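Local coordinates for protein putative fructose-bisphosphate aldolase (Coccidioides immitis, PDB 3PM6) that is a putative class II fructose-bisphosphate aldolase, a TIM-barrel protein that holds a zinc ion through three histidines, at residues A[188-196]-A[204-212]; A[35-44]-A[70-81]. All coordinates share one frame; numbering follows the deposited sequence.

How the contacts relate
A barrel of eight parallel strands is built from repeated strand-to-helix steps, and two kinds of tie within such a barrel appear here: helix to helix, and loop to helix. Contact 2 comes first along the chain: residues 35-44 follow strand 29-33, and their helix meets residues 70-81 after the chain has run through strand 54-58 and helix 60-66. Only after that loop is closed does contact 1 open, where the chain leaves strand 187-188, turns through the zinc ligand His196 and returns to start helix 208-218. The two are in series, neither nested nor crossed, with centres about 30 Å apart on opposite sides of the chain's centre. Contact 2 joins two outer helices; contact 1 ties a metal-bearing loop to the helix that follows it.

Contact 1: residues A[188-196]-A[204-212]; sequences LAPAFGNVH and VQLDYERLQ. With ZN (zinc ion), chain S.
In this TIM barrel the loop after strand 187-188 carries a zinc ligand, and Phe192 plugs that loop onto the start of helix 208-218. Leu211 CD1 stands 4.2 Å from the Phe192 ring centroid, 6° off the normal, a CH-pi contact over the face. Leu211 CD2 reaches the rim at Phe192 CE2, and Leu206 CB approaches the same carbon obliquely. A chi1 of 66° sets Phe192 CG between N and C and turns the ring toward both leucines. Its backbone is gripped twice: Asn194 OD1 accepts from Phe192 N at 3.0 Å, almost straight at 176°, while Phe192 O accepts from Asp207 N at 2.9 Å. Asp207 is also the N-cap, its OD1 taking Arg210 N from above the carboxylate plane; OD2 forms a weak salt bridge with Arg210 NE (3.3 Å), whose NH1 hydrogen-bonds Thr172 O. A water bridges Gly193 O and Gln205 N. His196 NE2 binds zinc at 2.2 Å; His91 and His227 complete its protein ligands. Asn194 ND2 hydrogen-bonds the backbone O of His227. Around the contact, helix 234-242 packs on Phe192 and Leu206 through Cys240 and Ile236, and Leu188 touches helix 174-181.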
ATOM      1  N   LEU A 188       6.267 -25.940   9.554  1.00 17.24           N
ATOM      2  CA  LEU A 188       5.955 -26.017  10.976  1.00 18.16           C
ATOM      3  C   LEU A 188       6.689 -24.907  11.715  1.00 17.80           C
ATOM      4  O   LEU A 188       7.846 -24.657  11.433  1.00 18.29           O
ATOM      5  CB  LEU A 188       6.407 -27.368  11.563  1.00 19.97           C
ATOM      6  CG  LEU A 188       5.508 -28.612  11.441  1.00 22.02           C
ATOM      7  CD1 LEU A 188       6.088 -29.781  12.203  1.00 21.00           C
ATOM      8  CD2 LEU A 188       4.099 -28.321  11.969  1.00 24.87           C
ATOM      9  N   ALA A 189       5.997 -24.250  12.652  1.00 17.58           N
ATOM     10  CA  ALA A 189       6.548 -23.197  13.500  1.00 16.53           C
ATOM     11  C   ALA A 189       6.686 -23.782  14.886  1.00 17.15           C
ATOM     12  O   ALA A 189       5.707 -23.837  15.635  1.00 17.49           O
ATOM     13  CB  ALA A 189       5.593 -22.000  13.537  1.00 15.71           C
ATOM     14  N   PRO A 190       7.893 -24.269  15.227  1.00 17.15           N
ATOM     15  CA  PRO A 190       7.948 -24.926  16.529  1.00 16.86           C
ATOM     16  C   PRO A 190       8.061 -23.941  17.689  1.00 16.57           C
ATOM     17  O   PRO A 190       8.629 -22.864  17.541  1.00 16.14           O
ATOM     18  CB  PRO A 190       9.199 -25.831  16.434  1.00 17.83           C
ATOM     19  CG  PRO A 190      10.102 -25.186  15.304  1.00 17.82           C
ATOM     20  CD  PRO A 190       9.084 -24.519  14.370  1.00 16.87           C
ATOM     21  N   ALA A 191       7.502 -24.330  18.831  1.00 16.55           N
ATOM     22  CA  ALA A 191       7.710 -23.657  20.119  1.00 16.19           C
ATOM     23  C   ALA A 191       8.878 -24.346  20.846  1.00 16.38           C
ATOM     24  O   ALA A 191       8.785 -25.506  21.225  1.00 17.49           O
ATOM     25  CB  ALA A 191       6.434 -23.718  20.964  1.00 14.85           C
ATOM     26  N   PHE A 192       9.991 -23.649  21.026  1.00 16.78           N
ATOM     27  CA  PHE A 192      11.140 -24.297  21.637  1.00 17.28           C
ATOM     28  C   PHE A 192      11.887 -23.337  22.541  1.00 17.89           C
ATOM     29  O   PHE A 192      13.086 -23.469  22.705  1.00 18.82           O
ATOM     30  CB  PHE A 192      12.046 -24.953  20.573  1.00 17.23           C
ATOM     31  CG  PHE A 192      12.729 -23.975  19.648  1.00 17.93           C
ATOM     32  CD1 PHE A 192      12.012 -23.350  18.623  1.00 16.10           C
ATOM     33  CD2 PHE A 192      14.105 -23.701  19.787  1.00 17.53           C
ATOM     34  CE1 PHE A 192      12.629 -22.445  17.764  1.00 15.67           C
ATOM     35  CE2 PHE A 192      14.761 -22.797  18.909  1.00 19.21           C
ATOM     36  CZ  PHE A 192      14.027 -22.160  17.908  1.00 18.53           C
ATOM     37  N   GLY A 193      11.159 -22.380  23.130  1.00 18.09           N
ATOM     38  CA  GLY A 193      11.732 -21.358  24.024  1.00 18.12           C
ATOM     39  C   GLY A 193      11.620 -19.944  23.460  1.00 18.09           C
ATOM     40  O   GLY A 193      11.753 -18.949  24.192  1.00 17.49           O
ATOM     41  N   ASN A 194      11.377 -19.846  22.158  1.00 17.15           N
ATOM     42  CA  ASN A 194      11.085 -18.560  21.543  1.00 17.80           C
ATOM     43  C   ASN A 194       9.743 -17.975  22.046  1.00 18.06           C
ATOM     44  O   ASN A 194       8.883 -18.707  22.560  1.00 17.65           O
ATOM     45  CB  ASN A 194      11.145 -18.628  20.017  1.00 16.97           C
ATOM     46  CG  ASN A 194      10.312 -19.752  19.439  1.00 17.36           C
ATOM     47  OD1 ASN A 194      10.038 -20.759  20.099  1.00 18.17           O
ATOM     48  ND2 ASN A 194       9.927 -19.600  18.180  1.00 16.30           N
ATOM     49  N   VAL A 195       9.618 -16.653  21.939  1.00 17.95           N
ATOM     50  CA  VAL A 195       8.515 -15.882  22.526  1.00 19.04           C
ATOM     51  C   VAL A 195       8.255 -14.744  21.544  1.00 19.39           C
ATOM     52  O   VAL A 195       9.199 -14.153  20.952  1.00 20.17           O
ATOM     53  CB  VAL A 195       8.923 -15.296  23.938  1.00 19.67           C
ATOM     54  CG1 VAL A 195       8.088 -14.139  24.325  1.00 22.06           C
ATOM     55  CG2 VAL A 195       8.820 -16.310  25.026  1.00 20.47           C
ATOM     56  N   HIS A 196       6.984 -14.452  21.310  1.00 18.88           N
ATOM     57  CA  HIS A 196       6.618 -13.217  20.615  1.00 17.53           C
ATOM     58  C   HIS A 196       6.781 -12.036  21.558  1.00 17.45           C
ATOM     59  O   HIS A 196       6.461 -12.141  22.737  1.00 17.11           O
ATOM     60  CB  HIS A 196       5.168 -13.285  20.124  1.00 16.78           C
ATOM     61  CG  HIS A 196       4.969 -14.192  18.956  1.00 15.71           C
ATOM     62  ND1 HIS A 196       4.032 -15.206  18.950  1.00 14.88           N
ATOM     63  CD2 HIS A 196       5.595 -14.249  17.756  1.00 12.89           C
ATOM     64  CE1 HIS A 196       4.070 -15.826  17.784  1.00 12.92           C
ATOM     65  NE2 HIS A 196       5.014 -15.272  17.046  1.00 13.81           N
ATOM     66  N   VAL A 204      16.932 -14.369  25.788  1.00 23.43           N
ATOM     67  CA  VAL A 204      16.610 -15.435  24.828  1.00 22.58           C
ATOM     68  C   VAL A 204      17.210 -16.736  25.347  1.00 23.86           C
ATOM     69  O   VAL A 204      18.426 -16.827  25.507  1.00 23.94           O
ATOM     70  CB  VAL A 204      17.214 -15.119  23.452  1.00 22.57           C
ATOM     71  CG1 VAL A 204      17.051 -16.289  22.482  1.00 20.19           C
ATOM     72  CG2 VAL A 204      16.612 -13.828  22.864  1.00 21.98           C
ATOM     73  N   GLN A 205      16.353 -17.726  25.644  1.00 23.70           N
ATOM     74  CA  GLN A 205      16.794 -19.045  26.134  1.00 23.80           C
ATOM     75  C   GLN A 205      16.174 -20.152  25.294  1.00 23.63           C
ATOM     76  O   GLN A 205      15.110 -20.625  25.610  1.00 24.12           O
ATOM     77  CB  GLN A 205      16.441 -19.255  27.627  1.00 24.26           C
ATOM     78  CG  GLN A 205      17.014 -18.203  28.603  1.00 23.78           C
ATOM     79  CD  GLN A 205      18.537 -18.022  28.527  1.00 24.87           C
ATOM     80  OE1 GLN A 205      19.283 -18.890  28.044  1.00 26.10           O
ATOM     81  NE2 GLN A 205      19.006 -16.879  29.016  1.00 22.97           N
ATOM     82  N   LEU A 206      16.835 -20.542  24.210  1.00 23.41           N
ATOM     83  CA  LEU A 206      16.276 -21.507  23.285  1.00 23.58           C
ATOM     84  C   LEU A 206      16.753 -22.916  23.616  1.00 24.23           C
ATOM     85  O   LEU A 206      17.884 -23.135  24.100  1.00 24.03           O
ATOM     86  CB  LEU A 206      16.591 -21.138  21.814  1.00 23.31           C
ATOM     87  CG  LEU A 206      16.344 -19.682  21.391  1.00 22.05           C
ATOM     88  CD1 LEU A 206      16.744 -19.428  19.950  1.00 17.06           C
ATOM     89  CD2 LEU A 206      14.880 -19.233  21.667  1.00 19.97           C
ATOM     90  N   ASP A 207      15.867 -23.866  23.384  1.00 23.64           N
ATOM     91  CA  ASP A 207      16.187 -25.266  23.609  1.00 24.50           C
ATOM     92  C   ASP A 207      16.582 -25.831  22.252  1.00 24.13           C
ATOM     93  O   ASP A 207      15.738 -26.339  21.501  1.00 22.63           O
ATOM     94  CB  ASP A 207      14.974 -25.970  24.207  1.00 24.74           C
ATOM     95  CG  ASP A 207      15.259 -27.398  24.650  1.00 27.34           C
ATOM     96  OD1 ASP A 207      16.302 -27.986  24.279  1.00 28.79           O
ATOM     97  OD2 ASP A 207      14.375 -27.951  25.335  1.00 28.89           O
ATOM     98  N   TYR A 208      17.867 -25.692  21.926  1.00 24.07           N
ATOM     99  CA  TYR A 208      18.397 -26.130  20.624  1.00 24.32           C
ATOM    100  C   TYR A 208      18.304 -27.635  20.469  1.00 25.35           C
ATOM    101  O   TYR A 208      18.098 -28.145  19.366  1.00 26.25           O
ATOM    102  CB  TYR A 208      19.836 -25.667  20.447  1.00 24.48           C
ATOM    103  CG  TYR A 208      19.982 -24.160  20.375  1.00 23.19           C
ATOM    104  CD1 TYR A 208      19.586 -23.469  19.225  1.00 23.86           C
ATOM    105  CD2 TYR A 208      20.499 -23.424  21.455  1.00 22.59           C
ATOM    106  CE1 TYR A 208      19.709 -22.086  19.126  1.00 21.25           C
ATOM    107  CE2 TYR A 208      20.650 -22.040  21.368  1.00 21.99           C
ATOM    108  CZ  TYR A 208      20.230 -21.379  20.191  1.00 20.98           C
ATOM    109  OH  TYR A 208      20.327 -20.019  20.059  1.00 17.65           O
ATOM    110  N   GLU A 209      18.435 -28.345  21.585  1.00 26.26           N
ATOM    111  CA  GLU A 209      18.292 -29.804  21.593  1.00 27.88           C
ATOM    112  C   GLU A 209      16.883 -30.220  21.160  1.00 26.65           C
ATOM    113  O   GLU A 209      16.734 -31.074  20.289  1.00 26.47           O
ATOM    114  CB  GLU A 209      18.664 -30.393  22.966  1.00 28.18           C
ATOM    115  CG  GLU A 209      20.189 -30.458  23.170  1.00 33.32           C
ATOM    116  CD  GLU A 209      20.581 -30.813  24.604  1.00 39.52           C
ATOM    117  OE1 GLU A 209      19.687 -31.240  25.381  1.00 43.03           O
ATOM    118  OE2 GLU A 209      21.781 -30.681  24.953  1.00 41.91           O
ATOM    119  N   ARG A 210      15.865 -29.591  21.757  1.00 26.16           N
ATOM    120  CA  ARG A 210      14.476 -29.805  21.366  1.00 25.21           C
ATOM    121  C   ARG A 210      14.337 -29.555  19.856  1.00 24.99           C
ATOM    122  O   ARG A 210      13.793 -30.384  19.123  1.00 25.18           O
ATOM    123  CB  ARG A 210      13.561 -28.857  22.149  1.00 25.17           C
ATOM    124  CG  ARG A 210      12.077 -28.995  21.851  1.00 24.06           C
ATOM    125  CD  ARG A 210      11.264 -28.037  22.732  1.00 22.96           C
ATOM    126  NE  ARG A 210      11.309 -28.427  24.141  1.00 21.38           N
ATOM    127  CZ  ARG A 210      10.504 -29.341  24.699  1.00 22.19           C
ATOM    128  NH1 ARG A 210       9.580 -29.959  23.964  1.00 19.81           N
ATOM    129  NH2 ARG A 210      10.623 -29.630  26.001  1.00 15.86           N
ATOM    130  N   LEU A 211      14.878 -28.430  19.399  1.00 23.32           N
ATOM    131  CA  LEU A 211      14.825 -28.077  17.995  1.00 22.39           C
ATOM    132  C   LEU A 211      15.410 -29.165  17.096  1.00 22.74           C
ATOM    133  O   LEU A 211      14.747 -29.576  16.161  1.00 22.73           O
ATOM    134  CB  LEU A 211      15.518 -26.724  17.745  1.00 20.61           C
ATOM    135  CG  LEU A 211      15.455 -26.239  16.313  1.00 18.19           C
ATOM    136  CD1 LEU A 211      13.967 -26.120  15.902  1.00 15.44           C
ATOM    137  CD2 LEU A 211      16.235 -24.896  16.145  1.00 13.32           C
ATOM    138  N   GLN A 212      16.635 -29.643  17.376  1.00 24.28           N
ATOM    139  CA  GLN A 212      17.260 -30.702  16.531  1.00 24.95           C
ATOM    140  C   GLN A 212      16.409 -31.980  16.565  1.00 24.52           C
ATOM    141  O   GLN A 212      16.178 -32.571  15.521  1.00 24.74           O
ATOM    142  CB  GLN A 212      18.772 -30.929  16.833  1.00 25.74           C
ATOM    143  CG  GLN A 212      19.580 -32.011  15.960  1.00 29.43           C
ATOM    144  CD  GLN A 212      19.462 -31.926  14.372  1.00 31.38           C
ATOM    145  OE1 GLN A 212      18.968 -32.857  13.746  1.00 38.99           O
ATOM    146  NE2 GLN A 212      19.946 -30.874  13.765  1.00 25.21           N
TER
HETATM  147 ZN    ZN S 319       5.214 -15.164  14.861  1.00 20.80          ZN
HETATM  148  O   HOH W   1      13.506 -18.007  25.866  1.00 24.05           O

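Contact 2: residues A[35-44]-A[70-81]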
ATOM      1  N   TYR A  35       3.092  -3.630   7.575  1.00 15.21           N
ATOM      2  CA  TYR A  35       1.757  -3.067   7.830  1.00 16.16           C
ATOM      3  C   TYR A  35       1.365  -2.035   6.791  1.00 16.52           C
ATOM      4  O   TYR A  35       0.279  -1.433   6.885  1.00 16.85           O
ATOM      5  CB  TYR A  35       1.716  -2.324   9.169  1.00 16.90           C
ATOM      6  CG  TYR A  35       2.013  -3.171  10.370  1.00 17.35           C
ATOM      7  CD1 TYR A  35       1.004  -3.876  11.034  1.00 16.77           C
ATOM      8  CD2 TYR A  35       3.314  -3.260  10.850  1.00 17.69           C
ATOM      9  CE1 TYR A  35       1.311  -4.645  12.176  1.00 17.80           C
ATOM     10  CE2 TYR A  35       3.617  -4.012  11.947  1.00 18.98           C
ATOM     11  CZ  TYR A  35       2.626  -4.687  12.618  1.00 17.65           C
ATOM     12  OH  TYR A  35       3.028  -5.438  13.695  1.00 18.66           O
ATOM     13  N   ASN A  36       2.254  -1.812   5.829  1.00 15.74           N
ATOM     14  CA  ASN A  36       2.144  -0.668   4.976  1.00 16.86           C
ATOM     15  C   ASN A  36       3.021  -0.768   3.722  1.00 17.07           C
ATOM     16  O   ASN A  36       3.926  -1.627   3.599  1.00 16.33           O
ATOM     17  CB  ASN A  36       2.449   0.617   5.774  1.00 17.40           C
ATOM     18  CG  ASN A  36       3.754   0.528   6.551  1.00 18.34           C
ATOM     19  OD1 ASN A  36       4.799   0.150   6.009  1.00 20.73           O
ATOM     20  ND2 ASN A  36       3.691   0.854   7.833  1.00 17.46           N
ATOM     21  N   LEU A  37       2.702   0.092   2.773  1.00 17.41           N
ATOM     22  CA  LEU A  37       3.429   0.165   1.513  1.00 18.19           C
ATOM     23  C   LEU A  37       4.902   0.511   1.723  1.00 18.02           C
ATOM     24  O   LEU A  37       5.734   0.005   1.002  1.00 19.35           O
ATOM     25  CB  LEU A  37       2.766   1.200   0.581  1.00 18.75           C
ATOM     26  CG  LEU A  37       3.402   1.669  -0.730  1.00 21.24           C
ATOM     27  CD1 LEU A  37       3.868   0.537  -1.592  1.00 24.80           C
ATOM     28  CD2 LEU A  37       2.374   2.465  -1.498  1.00 26.27           C
ATOM     29  N   GLU A  38       5.230   1.351   2.701  1.00 18.08           N
ATOM     30  CA  GLU A  38       6.629   1.611   2.983  1.00 19.31           C
ATOM     31  C   GLU A  38       7.387   0.306   3.293  1.00 18.18           C
ATOM     32  O   GLU A  38       8.520   0.123   2.865  1.00 18.54           O
ATOM     33  CB  GLU A  38       6.806   2.614   4.133  1.00 19.69           C
ATOM     34  CG  GLU A  38       6.263   4.002   3.839  1.00 23.11           C
ATOM     35  CD  GLU A  38       4.852   4.231   4.385  1.00 26.32           C
ATOM     36  OE1 GLU A  38       4.018   3.302   4.323  1.00 27.97           O
ATOM     37  OE2 GLU A  38       4.576   5.352   4.857  1.00 27.52           O
ATOM     38  N   GLY A  39       6.764  -0.578   4.063  1.00 17.74           N
ATOM     39  CA  GLY A  39       7.402  -1.837   4.424  1.00 16.72           C
ATOM     40  C   GLY A  39       7.522  -2.762   3.228  1.00 16.05           C
ATOM     41  O   GLY A  39       8.527  -3.456   3.085  1.00 15.98           O
ATOM     42  N   ILE A  40       6.493  -2.767   2.370  1.00 16.51           N
ATOM     43  CA  ILE A  40       6.504  -3.546   1.121  1.00 16.43           C
ATOM     44  C   ILE A  40       7.693  -3.062   0.258  1.00 17.40           C
ATOM     45  O   ILE A  40       8.483  -3.863  -0.229  1.00 16.93           O
ATOM     46  CB  ILE A  40       5.130  -3.443   0.377  1.00 17.35           C
ATOM     47  CG1 ILE A  40       4.015  -4.169   1.159  1.00 17.20           C
ATOM     48  CG2 ILE A  40       5.223  -3.921  -1.083  1.00 14.24           C
ATOM     49  CD1 ILE A  40       2.601  -3.687   0.827  1.00 18.33           C
ATOM     50  N   LEU A  41       7.842  -1.751   0.123  1.00 18.05           N
ATOM     51  CA  LEU A  41       8.909  -1.194  -0.720  1.00 19.67           C
ATOM     52  C   LEU A  41      10.261  -1.488  -0.110  1.00 19.67           C
ATOM     53  O   LEU A  41      11.188  -1.870  -0.834  1.00 21.21           O
ATOM     54  CB  LEU A  41       8.745   0.319  -0.917  1.00 19.21           C
ATOM     55  CG  LEU A  41       7.634   0.643  -1.908  1.00 22.20           C
ATOM     56  CD1 LEU A  41       7.444   2.151  -2.063  1.00 24.78           C
ATOM     57  CD2 LEU A  41       7.939  -0.010  -3.264  1.00 25.38           C
ATOM     58  N   ALA A  42      10.371  -1.318   1.208  1.00 18.82           N
ATOM     59  CA  ALA A  42      11.619  -1.656   1.917  1.00 18.84           C
ATOM     60  C   ALA A  42      12.062  -3.084   1.645  1.00 18.55           C
ATOM     61  O   ALA A  42      13.258  -3.334   1.399  1.00 19.01           O
ATOM     62  CB  ALA A  42      11.492  -1.380   3.438  1.00 17.89           C
ATOM     63  N   ILE A  43      11.118  -4.026   1.659  1.00 17.81           N
ATOM     64  CA  ILE A  43      11.457  -5.432   1.390  1.00 17.66           C
ATOM     65  C   ILE A  43      11.898  -5.708  -0.054  1.00 18.13           C
ATOM     66  O   ILE A  43      12.906  -6.378  -0.264  1.00 18.22           O
ATOM     67  CB  ILE A  43      10.294  -6.417   1.700  1.00 17.68           C
ATOM     68  CG1 ILE A  43       9.976  -6.438   3.202  1.00 16.71           C
ATOM     69  CG2 ILE A  43      10.650  -7.825   1.214  1.00 16.85           C
ATOM     70  CD1 ILE A  43       8.522  -6.913   3.482  1.00 12.84           C
ATOM     71  N   ILE A  44      11.123  -5.241  -1.030  1.00 19.00           N
ATOM     72  CA  ILE A  44      11.477  -5.402  -2.448  1.00 20.33           C
ATOM     73  C   ILE A  44      12.861  -4.797  -2.712  1.00 20.03           C
ATOM     74  O   ILE A  44      13.653  -5.401  -3.388  1.00 20.73           O
ATOM     75  CB  ILE A  44      10.477  -4.684  -3.414  1.00 20.94           C
ATOM     76  CG1 ILE A  44       9.008  -5.087  -3.150  1.00 23.55           C
ATOM     77  CG2 ILE A  44      10.875  -4.950  -4.874  1.00 22.07           C
ATOM     78  CD1 ILE A  44       8.750  -6.552  -3.165  1.00 25.41           C
ATOM     79  N   LEU A  70      -3.925  -3.877   0.600  1.00 25.47           N
ATOM     80  CA  LEU A  70      -2.535  -4.218   0.894  1.00 22.95           C
ATOM     81  C   LEU A  70      -2.186  -5.541   0.260  1.00 21.74           C
ATOM     82  O   LEU A  70      -1.058  -5.735  -0.210  1.00 21.00           O
ATOM     83  CB  LEU A  70      -2.297  -4.288   2.404  1.00 22.22           C
ATOM     84  CG  LEU A  70      -2.025  -2.939   3.031  1.00 21.16           C
ATOM     85  CD1 LEU A  70      -2.121  -3.002   4.539  1.00 19.72           C
ATOM     86  CD2 LEU A  70      -0.628  -2.454   2.586  1.00 19.75           C
ATOM     87  N   VAL A  71      -3.146  -6.467   0.271  1.00 20.32           N
ATOM     88  CA  VAL A  71      -2.924  -7.797  -0.295  1.00 19.49           C
ATOM     89  C   VAL A  71      -2.541  -7.627  -1.777  1.00 20.94           C
ATOM     90  O   VAL A  71      -1.527  -8.179  -2.219  1.00 20.85           O
ATOM     91  CB  VAL A  71      -4.161  -8.704  -0.135  1.00 18.87           C
ATOM     92  CG1 VAL A  71      -4.004 -10.031  -0.860  1.00 19.67           C
ATOM     93  CG2 VAL A  71      -4.467  -8.939   1.297  1.00 18.48           C
ATOM     94  N   ARG A  72      -3.340  -6.837  -2.512  1.00 21.70           N
ATOM     95  CA  ARG A  72      -3.179  -6.639  -3.951  1.00 22.83           C
ATOM     96  C   ARG A  72      -1.882  -5.880  -4.268  1.00 23.64           C
ATOM     97  O   ARG A  72      -1.145  -6.255  -5.169  1.00 24.45           O
ATOM     98  CB  ARG A  72      -4.390  -5.887  -4.536  1.00 22.59           C
ATOM     99  N   THR A  73      -1.622  -4.813  -3.528  1.00 24.11           N
ATOM    100  CA  THR A  73      -0.366  -4.073  -3.638  1.00 24.05           C
ATOM    101  C   THR A  73       0.834  -4.982  -3.404  1.00 23.59           C
ATOM    102  O   THR A  73       1.745  -5.000  -4.203  1.00 23.52           O
ATOM    103  CB  THR A  73      -0.307  -2.934  -2.622  1.00 23.92           C
ATOM    104  OG1 THR A  73      -1.494  -2.136  -2.753  1.00 23.88           O
ATOM    105  CG2 THR A  73       0.934  -2.063  -2.854  1.00 23.29           C
ATOM    106  N   ALA A  74       0.819  -5.748  -2.312  1.00 23.71           N
ATOM    107  CA  ALA A  74       1.945  -6.664  -1.978  1.00 22.75           C
ATOM    108  C   ALA A  74       2.088  -7.796  -2.979  1.00 22.43           C
ATOM    109  O   ALA A  74       3.213  -8.156  -3.351  1.00 22.15           O
ATOM    110  CB  ALA A  74       1.820  -7.223  -0.549  1.00 21.57           C
ATOM    111  N   ALA A  75       0.965  -8.372  -3.407  1.00 22.21           N
ATOM    112  CA  ALA A  75       1.042  -9.527  -4.332  1.00 23.17           C
ATOM    113  C   ALA A  75       1.649  -9.061  -5.650  1.00 24.02           C
ATOM    114  O   ALA A  75       2.483  -9.755  -6.267  1.00 24.14           O
ATOM    115  CB  ALA A  75      -0.329 -10.148  -4.582  1.00 23.25           C
ATOM    116  N   SER A  76       1.240  -7.866  -6.052  1.00 24.00           N
ATOM    117  CA  SER A  76       1.717  -7.281  -7.282  1.00 26.23           C
ATOM    118  C   SER A  76       3.207  -6.924  -7.186  1.00 25.51           C
ATOM    119  O   SER A  76       3.983  -7.306  -8.056  1.00 26.90           O
ATOM    120  CB  SER A  76       0.852  -6.062  -7.640  1.00 26.14           C
ATOM    121  OG  SER A  76       1.447  -5.381  -8.707  1.00 31.24           O
ATOM    122  N   ALA A  77       3.613  -6.230  -6.122  1.00 24.92           N
ATOM    123  CA  ALA A  77       5.032  -5.979  -5.883  1.00 24.87           C
ATOM    124  C   ALA A  77       5.869  -7.274  -5.965  1.00 25.14           C
ATOM    125  O   ALA A  77       6.977  -7.251  -6.514  1.00 24.03           O
ATOM    126  CB  ALA A  77       5.246  -5.282  -4.536  1.00 24.35           C
ATOM    127  N   CYS A  78       5.339  -8.377  -5.416  1.00 24.80           N
ATOM    128  CA  CYS A  78       6.015  -9.682  -5.441  1.00 25.84           C
ATOM    129  C   CYS A  78       6.316 -10.145  -6.859  1.00 27.32           C
ATOM    130  O   CYS A  78       7.454 -10.525  -7.153  1.00 27.72           O
ATOM    131  CB  CYS A  78       5.175 -10.781  -4.735  1.00 25.16           C
ATOM    132  SG  CYS A  78       5.185 -10.700  -2.973  0.76 26.01           S
ATOM    133  N   ARG A  79       5.276 -10.146  -7.698  1.00 28.92           N
ATOM    134  CA  ARG A  79       5.346 -10.549  -9.102  1.00 31.49           C
ATOM    135  C   ARG A  79       6.363  -9.751  -9.894  1.00 31.94           C
ATOM    136  O   ARG A  79       7.089 -10.329 -10.684  1.00 33.27           O
ATOM    137  CB  ARG A  79       3.985 -10.421  -9.807  1.00 32.13           C
ATOM    138  CG  ARG A  79       2.855 -11.308  -9.245  1.00 35.47           C
ATOM    139  CD  ARG A  79       3.183 -12.802  -9.277  1.00 40.23           C
ATOM    140  NE  ARG A  79       2.426 -13.558  -8.270  1.00 44.09           N
ATOM    141  CZ  ARG A  79       1.485 -14.468  -8.533  1.00 47.07           C
ATOM    142  NH1 ARG A  79       1.141 -14.753  -9.792  1.00 48.44           N
ATOM    143  NH2 ARG A  79       0.880 -15.105  -7.525  1.00 47.05           N
ATOM    144  N   ALA A  80       6.409  -8.437  -9.667  1.00 31.37           N
ATOM    145  CA  ALA A  80       7.245  -7.524 -10.438  1.00 31.12           C
ATOM    146  C   ALA A  80       8.716  -7.507 -10.008  1.00 30.38           C
ATOM    147  O   ALA A  80       9.557  -6.905 -10.687  1.00 31.27           O
ATOM    148  CB  ALA A  80       6.666  -6.111 -10.372  1.00 30.90           C
ATOM    149  N   ALA A  81       9.024  -8.153  -8.887  1.00 28.70           N
ATOM    150  CA  ALA A  81      10.375  -8.152  -8.321  1.00 27.18           C
ATOM    151  C   ALA A  81      11.297  -9.001  -9.185  1.00 26.77           C
ATOM    152  O   ALA A  81      10.820  -9.969  -9.778  1.00 26.62           O
ATOM    153  CB  ALA A  81      10.330  -8.697  -6.893  1.00 26.35           C
TER
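Ile40 is the knob in a knob-into-hole contact between two outer helices of the barrel, seated among Leu70, Thr73, Ala74 and Ala77. The helices run nearly parallel, 12° apart, with axes 10.4 Å from each other. The two branches of Ile40 divide the work. With chi1 at -69°, CG1 lies beside the backbone N and carries CD1 to Ala74 CB and Leu70 CD2, both 3.9 Å from Ile40 CD1; CG2, on the carbonyl side, meets Ala77 CB at 3.7 Å. One turn on, Ile44 is bent at chi2 (-54°), which folds CD1 onto Ala77, 4.0 Å from Ala77 CB, while Ile44 CG2 faces the methyl of Ala81. At the other end Leu70 forks: CD1 touches Tyr35 O at 3.7 Å, and CD2 lies against Asn36 CA. Leu37 CD1 meets Thr73 CG2. Asn36 caps its helix, OD1 accepting from Gly39 N at 2.9 Å, and its ND2 hydrogen-bonds His275 NE2 of the second subunit. Thr73 OG1 hydrogen-bonds Leu69 O and pairs with Thr73 OG1 of the second subunit. No hydrogen bond joins the two segments; their union is apolar, Ile40 and Ile44 against alanines and branched chains against each other near Leu70, while polar groups serve capping and the dimer interface.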